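Local coordinates for protein 3-oxo-glucose-6-phosphate:glutamate aminotransferase (Bacillus subtilis subsp. subtilis, PDB 4K2M) that makes kanosamine 6-phosphate by pyridoxal phosphate-dependent transfer of an amino group from glutamate to 3-dehydro-glucose 6-phosphate, for antibiotic biosynthesis, at residues Ile272-His277 with Phe291-Lys296; Tyr120-Ser125 with Gly258-Asp263; Asp129-Gly134 with Ile240-Phe245. All blocks are in the same frame, centred on the assembly; numbering follows the deposited sequence.

How the interactions relate
Interactions 2 and 3 are the closest pair, with centres about 7 Å apart. They share one sheet, where strand 258-262 lies between 120-124 and 240-244; A261 N is 2.9 Å from T241 O. Interaction 1 sits about 12 Å from interaction 2 and about 13 Å from interaction 3 between centres. S295 O meets S125 N at 2.9 Å, and F274 and S275 pack on I133. Interactions 1 and 3 touch two different copies of the aldimine; interaction 2 lies beside one, with G258 about 6 Å from it. S244 of interaction 3 binds one copy, to which the second subunit also contributes. Y276 and N294 of interaction 1 reach the other, held mostly by the second subunit.

Interaction 1: Ile272-His277 with Phe291-Lys296; sequences IQFSYH and FGFNSK. With O1G (3-deoxy-3-[(E)-({3-hydroxy-2-methyl-5-[(phosphonooxy)methyl]pyridin-4-yl}methylidene)amino]-6-O-phosphono-alpha-D-gluco pyranose), chain I.
S275 OG is gripped by two hydrogen bonds. It donates to I272 O, one turn back in the helix, at 2.7 Å, and it accepts one from a water. Its torsion sets OG between the backbone N and the carbonyl carbon (chi1 79°), which turns OG back toward I272 O. The same water accepts a bond from K296 NZ at 2.7 Å. The lysine chain bends at chi3 and chi4 and crosses Y276 obliquely, with K296 CD 3.6 Å from Y276 CD1.

Three backbone bonds tie the end of helix 265-275 to the loop at 291-296. F293 N points almost straight at F274 O (2.7 Å, 170° at the hydrogen). S295 N donates to S275 O at 2.9 Å. H277 N returns a bond to F293 O, in the carbonyl plane on a lone pair, at 2.7 Å. G292 packs its CA against F274 O, and having no side chain it avoids Q273 O and H277 C.

The ends of Y276 and N294 meet the aldimine O1G. Both have CG anti to the backbone N. Y276 OH donates to OP7 of the sugar phosphate at 2.7 Å. N294 ND2 donates to OP1 of the cofactor phosphate at 2.7 Å. H277 lies alongside N294. F153 of the second subunit meets the H277 ring edge to face, and K284 touches Y276.

Most other hydrogen bonds to this O1G come from the second subunit. The arrangement is that of a composite active site at the dimer interface, as in fold type I aminotransferases.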
loop_
_atom_site.group_PDB
_atom_site.type_symbol
_atom_site.label_atom_id
_atom_site.label_comp_id
_atom_site.label_asym_id
_atom_site.label_seq_id
_atom_site.Cartn_x
_atom_site.Cartn_y
_atom_site.Cartn_z
ATOM N N ILE A 272 7.436 -8.001 -11.575
ATOM C CA ILE A 272 6.008 -7.819 -11.812
ATOM C C ILE A 272 5.228 -8.986 -11.224
ATOM O O ILE A 272 4.175 -8.783 -10.610
ATOM C CB ILE A 272 5.692 -7.664 -13.309
ATOM C CG1 ILE A 272 6.347 -6.387 -13.849
ATOM C CG2 ILE A 272 4.187 -7.614 -13.536
ATOM C CD1 ILE A 272 6.309 -6.270 -15.369
ATOM N N GLN A 273 5.735 -10.205 -11.399
ATOM C CA GLN A 273 5.042 -11.383 -10.868
ATOM C C GLN A 273 4.961 -11.336 -9.344
ATOM O O GLN A 273 3.896 -11.533 -8.774
ATOM C CB GLN A 273 5.716 -12.688 -11.350
ATOM C CG GLN A 273 5.683 -12.835 -12.862
ATOM C CD GLN A 273 6.654 -13.883 -13.373
ATOM O OE1 GLN A 273 7.496 -14.395 -12.623
ATOM N NE2 GLN A 273 6.537 -14.213 -14.656
ATOM N N PHE A 274 6.070 -11.022 -8.685
ATOM C CA PHE A 274 6.059 -10.912 -7.226
ATOM C C PHE A 274 5.200 -9.747 -6.713
ATOM O O PHE A 274 4.638 -9.823 -5.619
ATOM C CB PHE A 274 7.485 -10.775 -6.679
ATOM C CG PHE A 274 8.146 -12.086 -6.385
ATOM C CD1 PHE A 274 7.714 -12.868 -5.326
ATOM C CD2 PHE A 274 9.206 -12.531 -7.160
ATOM C CE1 PHE A 274 8.327 -14.080 -5.037
ATOM C CE2 PHE A 274 9.829 -13.751 -6.886
ATOM C CZ PHE A 274 9.392 -14.518 -5.822
ATOM N N SER A 275 5.097 -8.682 -7.506
ATOM C CA SER A 275 4.361 -7.476 -7.101
ATOM C C SER A 275 2.858 -7.684 -7.187
ATOM O O SER A 275 2.057 -6.912 -6.625
ATOM C CB SER A 275 4.746 -6.306 -8.002
ATOM O OG SER A 275 4.060 -6.400 -9.251
ATOM N N TYR A 276 2.454 -8.707 -7.931
ATOM C CA TYR A 276 1.032 -8.927 -8.135
ATOM C C TYR A 276 0.644 -10.407 -8.125
ATOM O O TYR A 276 0.362 -11.000 -9.174
ATOM C CB TYR A 276 0.556 -8.212 -9.406
ATOM C CG TYR A 276 -0.938 -8.025 -9.481
ATOM C CD1 TYR A 276 -1.615 -7.297 -8.511
ATOM C CD2 TYR A 276 -1.674 -8.559 -10.538
ATOM C CE1 TYR A 276 -3.000 -7.116 -8.582
ATOM C CE2 TYR A 276 -3.046 -8.386 -10.622
ATOM C CZ TYR A 276 -3.699 -7.657 -9.639
ATOM O OH TYR A 276 -5.055 -7.468 -9.710
ATOM N N HIS A 277 0.665 -10.979 -6.920
ATOM C CA HIS A 277 0.050 -12.282 -6.618
ATOM C C HIS A 277 0.696 -13.493 -7.275
ATOM O O HIS A 277 0.188 -14.616 -7.166
ATOM C CB HIS A 277 -1.457 -12.247 -6.907
ATOM C CG HIS A 277 -2.222 -11.357 -5.974
ATOM N ND1 HIS A 277 -2.251 -11.568 -4.610
ATOM C CD2 HIS A 277 -2.968 -10.248 -6.201
ATOM C CE1 HIS A 277 -2.979 -10.624 -4.037
ATOM N NE2 HIS A 277 -3.433 -9.818 -4.981
ATOM N N PHE A 291 4.091 -17.837 -5.170
ATOM C CA PHE A 291 3.234 -16.812 -4.590
ATOM C C PHE A 291 3.719 -15.424 -4.954
ATOM O O PHE A 291 4.836 -15.243 -5.437
ATOM C CB PHE A 291 3.214 -16.944 -3.064
ATOM C CG PHE A 291 4.495 -16.538 -2.403
ATOM C CD1 PHE A 291 4.682 -15.237 -1.942
ATOM C CD2 PHE A 291 5.514 -17.465 -2.223
ATOM C CE1 PHE A 291 5.881 -14.866 -1.331
ATOM C CE2 PHE A 291 6.700 -17.105 -1.611
ATOM C CZ PHE A 291 6.885 -15.799 -1.167
ATOM N N GLY A 292 2.887 -14.431 -4.681
ATOM C CA GLY A 292 3.295 -13.052 -4.857
ATOM C C GLY A 292 2.560 -12.205 -3.849
ATOM O O GLY A 292 1.811 -12.729 -3.030
ATOM N N PHE A 293 2.779 -10.896 -3.903
ATOM C CA PHE A 293 2.152 -9.979 -2.955
ATOM C C PHE A 293 1.114 -9.130 -3.644
ATOM O O PHE A 293 0.932 -9.220 -4.855
ATOM C CB PHE A 293 3.212 -9.057 -2.354
ATOM C CG PHE A 293 4.319 -9.791 -1.668
ATOM C CD1 PHE A 293 4.215 -10.127 -0.325
ATOM C CD2 PHE A 293 5.467 -10.146 -2.364
ATOM C CE1 PHE A 293 5.241 -10.808 0.320
ATOM C CE2 PHE A 293 6.489 -10.832 -1.729
ATOM C CZ PHE A 293 6.376 -11.161 -0.387
ATOM N N ASN A 294 0.414 -8.305 -2.870
ATOM C CA ASN A 294 -0.455 -7.297 -3.454
ATOM C C ASN A 294 0.233 -5.955 -3.305
ATOM O O ASN A 294 -0.141 -5.145 -2.445
ATOM C CB ASN A 294 -1.804 -7.271 -2.735
ATOM C CG ASN A 294 -2.813 -6.359 -3.414
ATOM O OD1 ASN A 294 -2.582 -5.871 -4.526
ATOM N ND2 ASN A 294 -3.951 -6.121 -2.744
ATOM N N SER A 295 1.223 -5.696 -4.157
ATOM C CA SER A 295 2.128 -4.589 -3.882
ATOM C C SER A 295 2.468 -3.719 -5.073
ATOM O O SER A 295 3.562 -3.166 -5.109
ATOM C CB SER A 295 3.414 -5.112 -3.254
ATOM O OG SER A 295 3.146 -5.767 -2.026
ATOM N N LYS A 296 1.557 -3.597 -6.041
ATOM C CA LYS A 296 1.703 -2.570 -7.069
ATOM C C LYS A 296 1.332 -1.202 -6.504
ATOM O O LYS A 296 0.543 -1.097 -5.567
ATOM C CB LYS A 296 0.807 -2.869 -8.277
ATOM C CG LYS A 296 1.196 -4.117 -9.051
ATOM C CD LYS A 296 0.115 -4.501 -10.061
ATOM C CE LYS A 296 -0.058 -3.424 -11.126
ATOM N NZ LYS A 296 1.248 -3.101 -11.784
HETATM P P O1G I . -7.020 -7.097 -1.304
HETATM C C3A O1G I . -10.756 -11.493 -1.920
HETATM O O3 O1G I . -11.741 -11.417 -2.849
HETATM C C1 O1G I . -10.514 -9.205 -7.808
HETATM N "N1'" O1G I . -9.769 -12.486 -0.019
HETATM C C2 O1G I . -10.651 -9.877 -6.439
HETATM O O2 O1G I . -12.027 -10.390 -6.382
HETATM C C9A O1G I . -10.771 -12.458 -0.916
HETATM C C2A O1G I . -11.893 -13.481 -0.803
HETATM C C3 O1G I . -10.402 -8.905 -5.278
HETATM N "N3'" O1G I . -10.315 -9.798 -4.114
HETATM O O1 O1G I . -11.573 -8.262 -7.996
HETATM C C4 O1G I . -9.129 -8.056 -5.496
HETATM O O4 O1G I . -9.363 -6.984 -4.558
HETATM C C4A O1G I . -9.717 -10.568 -1.985
HETATM C C4B O1G I . -9.663 -9.543 -3.042
HETATM C C5 O1G I . -9.191 -7.446 -6.895
HETATM O O5 O1G I . -9.277 -8.468 -7.902
HETATM C C5A O1G I . -8.704 -10.619 -1.042
HETATM C C5T O1G I . -7.485 -9.691 -0.966
HETATM C C6 O1G I . -7.951 -6.697 -7.294
HETATM C C6A O1G I . -8.753 -11.593 -0.058
HETATM O OP1 O1G I . -5.577 -7.405 -0.983
HETATM O OP2 O1G I . -7.529 -5.914 -0.536
HETATM O OP3 O1G I . -7.226 -6.993 -2.831
HETATM O OP4 O1G I . -7.956 -8.327 -0.761
HETATM O O6 O1G I . -7.974 -6.041 -8.510
HETATM P "P'" O1G I . -7.117 -4.690 -8.695
HETATM O OP6 O1G I . -7.546 -3.767 -7.566
HETATM O OP7 O1G I . -5.657 -5.095 -8.646
HETATM O OP8 O1G I . -7.572 -4.200 -10.066
HETATM O O HOH W 1 3.506 -4.609 -11.464
#

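Interaction 2: Tyr120-Ser125 with Gly258-Asp263; sequences YVIATS and GAIATD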
loop_
_atom_site.group_PDB
_atom_site.type_symbol
_atom_site.label_atom_id
_atom_site.label_comp_id
_atom_site.label_asym_id
_atom_site.label_seq_id
_atom_site.Cartn_x
_atom_site.Cartn_y
_atom_site.Cartn_z
ATOM N N TYR A 120 13.264 -0.846 -17.415
ATOM C CA TYR A 120 12.043 -1.330 -16.775
ATOM C C TYR A 120 11.863 -0.728 -15.402
ATOM O O TYR A 120 12.782 -0.725 -14.592
ATOM C CB TYR A 120 12.101 -2.854 -16.646
ATOM C CG TYR A 120 12.362 -3.528 -17.966
ATOM C CD1 TYR A 120 11.348 -3.639 -18.912
ATOM C CD2 TYR A 120 13.623 -4.036 -18.277
ATOM C CE1 TYR A 120 11.580 -4.238 -20.131
ATOM C CE2 TYR A 120 13.864 -4.633 -19.497
ATOM C CZ TYR A 120 12.830 -4.733 -20.418
ATOM O OH TYR A 120 13.054 -5.334 -21.636
ATOM N N VAL A 121 10.667 -0.220 -15.151
ATOM C CA VAL A 121 10.329 0.325 -13.843
ATOM C C VAL A 121 9.027 -0.322 -13.417
ATOM O O VAL A 121 8.062 -0.358 -14.181
ATOM C CB VAL A 121 10.174 1.856 -13.885
ATOM C CG1 VAL A 121 9.629 2.378 -12.555
ATOM C CG2 VAL A 121 11.524 2.501 -14.183
ATOM N N ILE A 122 9.029 -0.871 -12.212
ATOM C CA ILE A 122 7.850 -1.507 -11.651
ATOM C C ILE A 122 7.473 -0.683 -10.429
ATOM O O ILE A 122 8.214 -0.669 -9.436
ATOM C CB ILE A 122 8.149 -2.946 -11.215
ATOM C CG1 ILE A 122 8.611 -3.800 -12.398
ATOM C CG2 ILE A 122 6.908 -3.566 -10.589
ATOM C CD1 ILE A 122 10.150 -3.880 -12.594
ATOM N N ALA A 123 6.350 0.031 -10.514
ATOM C CA ALA A 123 5.913 0.894 -9.420
ATOM C C ALA A 123 5.238 0.036 -8.346
ATOM O O ALA A 123 4.389 -0.805 -8.652
ATOM C CB ALA A 123 4.967 1.980 -9.927
ATOM N N THR A 124 5.623 0.249 -7.091
ATOM C CA THR A 124 5.179 -0.610 -5.998
ATOM C C THR A 124 4.430 0.189 -4.950
ATOM O O THR A 124 4.352 1.418 -5.018
ATOM C CB THR A 124 6.381 -1.278 -5.307
ATOM O OG1 THR A 124 7.246 -0.264 -4.794
ATOM C CG2 THR A 124 7.175 -2.144 -6.274
ATOM N N SER A 125 3.897 -0.526 -3.955
ATOM C CA SER A 125 3.074 0.085 -2.923
ATOM C C SER A 125 3.893 0.768 -1.834
ATOM O O SER A 125 3.327 1.455 -0.993
ATOM C CB SER A 125 2.154 -0.966 -2.281
ATOM O OG SER A 125 2.903 -2.079 -1.849
ATOM N N GLY A 258 6.403 3.220 -4.114
ATOM C CA GLY A 258 7.829 3.146 -4.411
ATOM C C GLY A 258 8.050 2.600 -5.809
ATOM O O GLY A 258 7.122 2.520 -6.602
ATOM N N ALA A 259 9.283 2.233 -6.138
ATOM C CA ALA A 259 9.511 1.629 -7.445
ATOM C C ALA A 259 10.737 0.764 -7.467
ATOM O O ALA A 259 11.664 0.958 -6.680
ATOM C CB ALA A 259 9.622 2.698 -8.512
ATOM N N ILE A 260 10.738 -0.180 -8.399
ATOM C CA ILE A 260 11.920 -0.971 -8.704
ATOM C C ILE A 260 12.345 -0.593 -10.118
ATOM O O ILE A 260 11.506 -0.507 -11.012
ATOM C CB ILE A 260 11.574 -2.454 -8.704
ATOM C CG1 ILE A 260 11.214 -2.916 -7.293
ATOM C CG2 ILE A 260 12.759 -3.280 -9.202
ATOM C CD1 ILE A 260 10.586 -4.311 -7.264
ATOM N N ALA A 261 13.636 -0.361 -10.334
ATOM C CA ALA A 261 14.115 -0.070 -11.681
ATOM C C ALA A 261 15.214 -1.041 -12.044
ATOM O O ALA A 261 16.078 -1.344 -11.226
ATOM C CB ALA A 261 14.613 1.358 -11.779
ATOM N N THR A 262 15.171 -1.558 -13.270
ATOM C CA THR A 262 16.210 -2.487 -13.712
ATOM C C THR A 262 16.331 -2.435 -15.220
ATOM O O THR A 262 15.387 -2.031 -15.904
ATOM C CB THR A 262 15.940 -3.941 -13.235
ATOM O OG1 THR A 262 17.063 -4.771 -13.582
ATOM C CG2 THR A 262 14.672 -4.514 -13.880
ATOM N N ASP A 263 17.505 -2.812 -15.731
ATOM C CA ASP A 263 17.686 -2.966 -17.166
ATOM C C ASP A 263 17.418 -4.394 -17.631
ATOM O O ASP A 263 17.349 -4.658 -18.830
ATOM C CB ASP A 263 19.098 -2.540 -17.588
ATOM C CG ASP A 263 19.268 -1.032 -17.638
ATOM O OD1 ASP A 263 18.281 -0.320 -17.930
ATOM O OD2 ASP A 263 20.400 -0.551 -17.403
#
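The tight part of this contact is the face of the strand pair that carries I122, T124 and I260. In the hydrogen-bonded antiparallel pair, I122 N donates to I260 O and I260 N to I122 O, each at 2.8 Å and 166° at the hydrogen. T124 crosses I260 at about a right angle, and T124 CG2 meets I260 CD1 at 4.2 Å. T124 OG1, between backbone N and carbonyl carbon (chi1 60°), bonds to S126 O. I133 and A130 of helix 127-137 pack on this face, as does I272 of helix 265-275.

G258 has no side chain to crowd T124 OG1. T124 N donates to G258 O at 2.8 Å. The strands come closest at A123 and A259, with CA atoms 4.2 Å apart.

Y120 and D263, at the other end, are partly exposed. Y120 N bonds to T262 O, nearly along the C=O axis, and T262 N to Y120 O, each at 2.9 Å. The Y120 ring edge meets the backbone, with CE2 3.5 Å from D263 O, and E265 and A268 of helix 265-275 touch it. On the opposite face V121 touches A259 CB through CG1 and A261 CB through CG2, and helix 103-116 packs over this face.

Strand 258-262 is the reversed strand of the mixed seven-stranded sheet, a hallmark of the fold type I aminotransferase large domain.

Interaction 3: Asp129-Gly134 with Ile240-Phe245; sequences DAIMIG and ITTLSF. With O1G (3-deoxy-3-[(E)-({3-hydroxy-2-methyl-5-[(phosphonooxy)methyl]pyridin-4-yl}methylidene)amino]-6-O-phosphono-alpha-D-gluco pyranose), chain C.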
loop_
_atom_site.group_PDB
_atom_site.type_symbol
_atom_site.label_atom_id
_atom_site.label_comp_id
_atom_site.label_asym_id
_atom_site.label_seq_id
_atom_site.Cartn_x
_atom_site.Cartn_y
_atom_site.Cartn_z
ATOM N N ASP A 129 8.444 -2.456 0.101
ATOM C CA ASP A 129 7.995 -3.517 -0.789
ATOM C C ASP A 129 8.916 -3.640 -2.003
ATOM O O ASP A 129 9.176 -4.748 -2.473
ATOM C CB ASP A 129 6.552 -3.269 -1.249
ATOM C CG ASP A 129 5.540 -3.408 -0.112
ATOM O OD1 ASP A 129 5.392 -4.531 0.408
ATOM O OD2 ASP A 129 4.898 -2.391 0.257
ATOM N N ALA A 130 9.402 -2.511 -2.502
ATOM C CA ALA A 130 10.339 -2.529 -3.614
ATOM C C ALA A 130 11.594 -3.347 -3.263
ATOM O O ALA A 130 12.074 -4.159 -4.064
ATOM C CB ALA A 130 10.722 -1.097 -4.008
ATOM N N ILE A 131 12.138 -3.144 -2.067
ATOM C CA ILE A 131 13.330 -3.897 -1.680
ATOM C C ILE A 131 12.998 -5.378 -1.524
ATOM O O ILE A 131 13.738 -6.248 -1.992
ATOM C CB ILE A 131 13.940 -3.338 -0.383
ATOM C CG1 ILE A 131 14.324 -1.869 -0.588
ATOM C CG2 ILE A 131 15.164 -4.201 0.036
ATOM C CD1 ILE A 131 14.584 -1.118 0.723
ATOM N N MET A 132 11.881 -5.668 -0.862
ATOM C CA MET A 132 11.485 -7.048 -0.628
ATOM C C MET A 132 11.251 -7.800 -1.931
ATOM O O MET A 132 11.761 -8.909 -2.130
ATOM C CB MET A 132 10.220 -7.090 0.239
ATOM C CG MET A 132 9.853 -8.465 0.684
ATOM S SD MET A 132 8.335 -8.358 1.653
ATOM C CE MET A 132 7.182 -7.781 0.408
ATOM N N ILE A 133 10.495 -7.193 -2.835
ATOM C CA ILE A 133 10.253 -7.803 -4.130
ATOM C C ILE A 133 11.545 -7.945 -4.938
ATOM O O ILE A 133 11.788 -8.992 -5.560
ATOM C CB ILE A 133 9.201 -6.994 -4.904
ATOM C CG1 ILE A 133 7.834 -7.208 -4.247
ATOM C CG2 ILE A 133 9.125 -7.447 -6.342
ATOM C CD1 ILE A 133 6.818 -6.121 -4.628
ATOM N N GLY A 134 12.389 -6.917 -4.918
ATOM C CA GLY A 134 13.632 -6.978 -5.674
ATOM C C GLY A 134 14.516 -8.131 -5.214
ATOM O O GLY A 134 15.090 -8.856 -6.026
ATOM N N ILE A 240 19.393 -4.061 -9.362
ATOM C CA ILE A 240 18.106 -3.435 -9.064
ATOM C C ILE A 240 18.292 -2.151 -8.271
ATOM O O ILE A 240 19.116 -2.094 -7.363
ATOM C CB ILE A 240 17.204 -4.389 -8.258
ATOM C CG1 ILE A 240 16.677 -5.490 -9.179
ATOM C CG2 ILE A 240 16.034 -3.625 -7.576
ATOM C CD1 ILE A 240 15.500 -6.249 -8.627
ATOM N N THR A 241 17.516 -1.129 -8.619
ATOM C CA THR A 241 17.467 0.118 -7.858
ATOM C C THR A 241 16.081 0.241 -7.218
ATOM O O THR A 241 15.070 0.014 -7.881
ATOM C CB THR A 241 17.680 1.316 -8.808
ATOM O OG1 THR A 241 18.999 1.245 -9.383
ATOM C CG2 THR A 241 17.515 2.654 -8.077
ATOM N N THR A 242 16.008 0.614 -5.946
ATOM C CA THR A 242 14.694 0.814 -5.340
ATOM C C THR A 242 14.497 2.270 -4.941
ATOM O O THR A 242 15.432 2.934 -4.496
ATOM C CB THR A 242 14.492 -0.079 -4.121
ATOM O OG1 THR A 242 15.464 0.268 -3.126
ATOM C CG2 THR A 242 14.673 -1.532 -4.512
ATOM N N LEU A 243 13.262 2.744 -5.084
ATOM C CA LEU A 243 12.906 4.106 -4.727
ATOM C C LEU A 243 11.732 4.080 -3.770
ATOM O O LEU A 243 10.956 3.129 -3.770
ATOM C CB LEU A 243 12.490 4.895 -5.971
ATOM C CG LEU A 243 13.614 5.151 -6.982
ATOM C CD1 LEU A 243 13.064 5.790 -8.249
ATOM C CD2 LEU A 243 14.683 6.056 -6.375
ATOM N N SER A 244 11.607 5.139 -2.965
ATOM C CA SER A 244 10.400 5.392 -2.175
ATOM C C SER A 244 9.791 6.694 -2.637
ATOM O O SER A 244 10.527 7.649 -2.940
ATOM C CB SER A 244 10.722 5.554 -0.692
ATOM O OG SER A 244 9.562 5.990 0.007
ATOM N N PHE A 245 8.461 6.741 -2.688
ATOM C CA PHE A 245 7.733 7.983 -2.977
ATOM C C PHE A 245 6.865 8.329 -1.791
ATOM O O PHE A 245 5.809 8.942 -1.920
ATOM C CB PHE A 245 6.876 7.851 -4.245
ATOM C CG PHE A 245 7.653 7.375 -5.435
ATOM C CD1 PHE A 245 8.818 8.027 -5.824
ATOM C CD2 PHE A 245 7.247 6.247 -6.130
ATOM C CE1 PHE A 245 9.551 7.568 -6.919
ATOM C CE2 PHE A 245 7.967 5.787 -7.223
ATOM C CZ PHE A 245 9.118 6.445 -7.621
HETATM P P O1G C . 8.915 3.354 2.378
HETATM C C3A O1G C . 14.312 4.889 3.883
HETATM O O3 O1G C . 14.539 6.102 4.442
HETATM C C1 O1G C . 10.889 8.142 8.152
HETATM N "N1'" O1G C . 15.067 2.900 2.849
HETATM C C2 O1G C . 11.843 7.415 7.201
HETATM O O2 O1G C . 12.952 8.362 7.039
HETATM C C9A O1G C . 15.354 4.091 3.398
HETATM C C2A O1G C . 16.810 4.518 3.449
HETATM C C3 O1G C . 11.208 7.054 5.847
HETATM N "N3'" O1G C . 12.182 6.146 5.215
HETATM O O1 O1G C . 10.612 9.480 7.713
HETATM C C4 O1G C . 9.809 6.427 6.008
HETATM O O4 O1G C . 9.251 6.626 4.694
HETATM C C4A O1G C . 13.001 4.457 3.803
HETATM C C4B O1G C . 11.885 5.268 4.332
HETATM C C5 O1G C . 8.994 7.318 6.945
HETATM O O5 O1G C . 9.632 7.455 8.221
HETATM C C5A O1G C . 12.732 3.215 3.234
HETATM C C5T O1G C . 11.347 2.567 3.066
HETATM C C6 O1G C . 7.675 6.724 7.353
HETATM C C6A O1G C . 13.793 2.453 2.770
HETATM O OP1 O1G C . 8.580 1.891 2.576
HETATM O OP2 O1G C . 8.410 3.899 1.084
HETATM O OP3 O1G C . 8.586 4.195 3.633
HETATM O OP4 O1G C . 10.543 3.389 2.190
HETATM O O6 O1G C . 6.809 7.588 7.987
HETATM P "P'" O1G C . 5.220 7.452 7.786
HETATM O OP6 O1G C . 4.972 7.700 6.313
HETATM O OP7 O1G C . 4.788 6.081 8.254
HETATM O OP8 O1G C . 4.691 8.577 8.680
#
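Helix 127-137 covers the large sheet of the pyridoxal phosphate domain, and here it packs along strand 240-244. The two short segments run nearly antiparallel, at 159°, with their axes 7.8 Å apart at the closest. No hydrogen bond joins them. A130, T242 and G134 keep the contact slim, and I131 and I240 add branched side chains.

T242 is at its middle. T242 CB faces A130 CB at 3.9 Å. T242 CG2, anti to its own carbonyl carbon, rests 3.7 Å from A130 O. That carbonyl is already used inside the helix, as it accepts a bond from G134 N. T242 OG1 sits in the crowded position between backbone N and carbonyl carbon (chi1 62°). It lies 3.5 Å from I131 CG1, and the two side chains cross at about a right angle. This buried hydroxyl is satisfied by E223 O of the neighbouring parallel strand.

One helical turn on from A130, G134 presents a bare CA. I240 CD1 comes up to it at 3.6 Å, and the lack of a side chain there accommodates the isoleucine. I240 also packs on L267 and C271 of helix 265-275.

The other end opens on the cofactor. S244, with OG anti to its backbone N (chi1 172°), donates to OP2 of the O1G cofactor phosphate at 2.6 Å. S244 OG is also bonded to N246 N, which helps fix its direction. I131 CD1 approaches the pyridine carbon C6A of O1G at 4.2 Å. T128, near the start of helix 127-137, bonds O1G as well, so the helix start probably adds a favourable field for the phosphate. A helix start and a strand end meeting at the cofactor phosphate are typical of the phosphate-binding cup of fold type I aminotransferases.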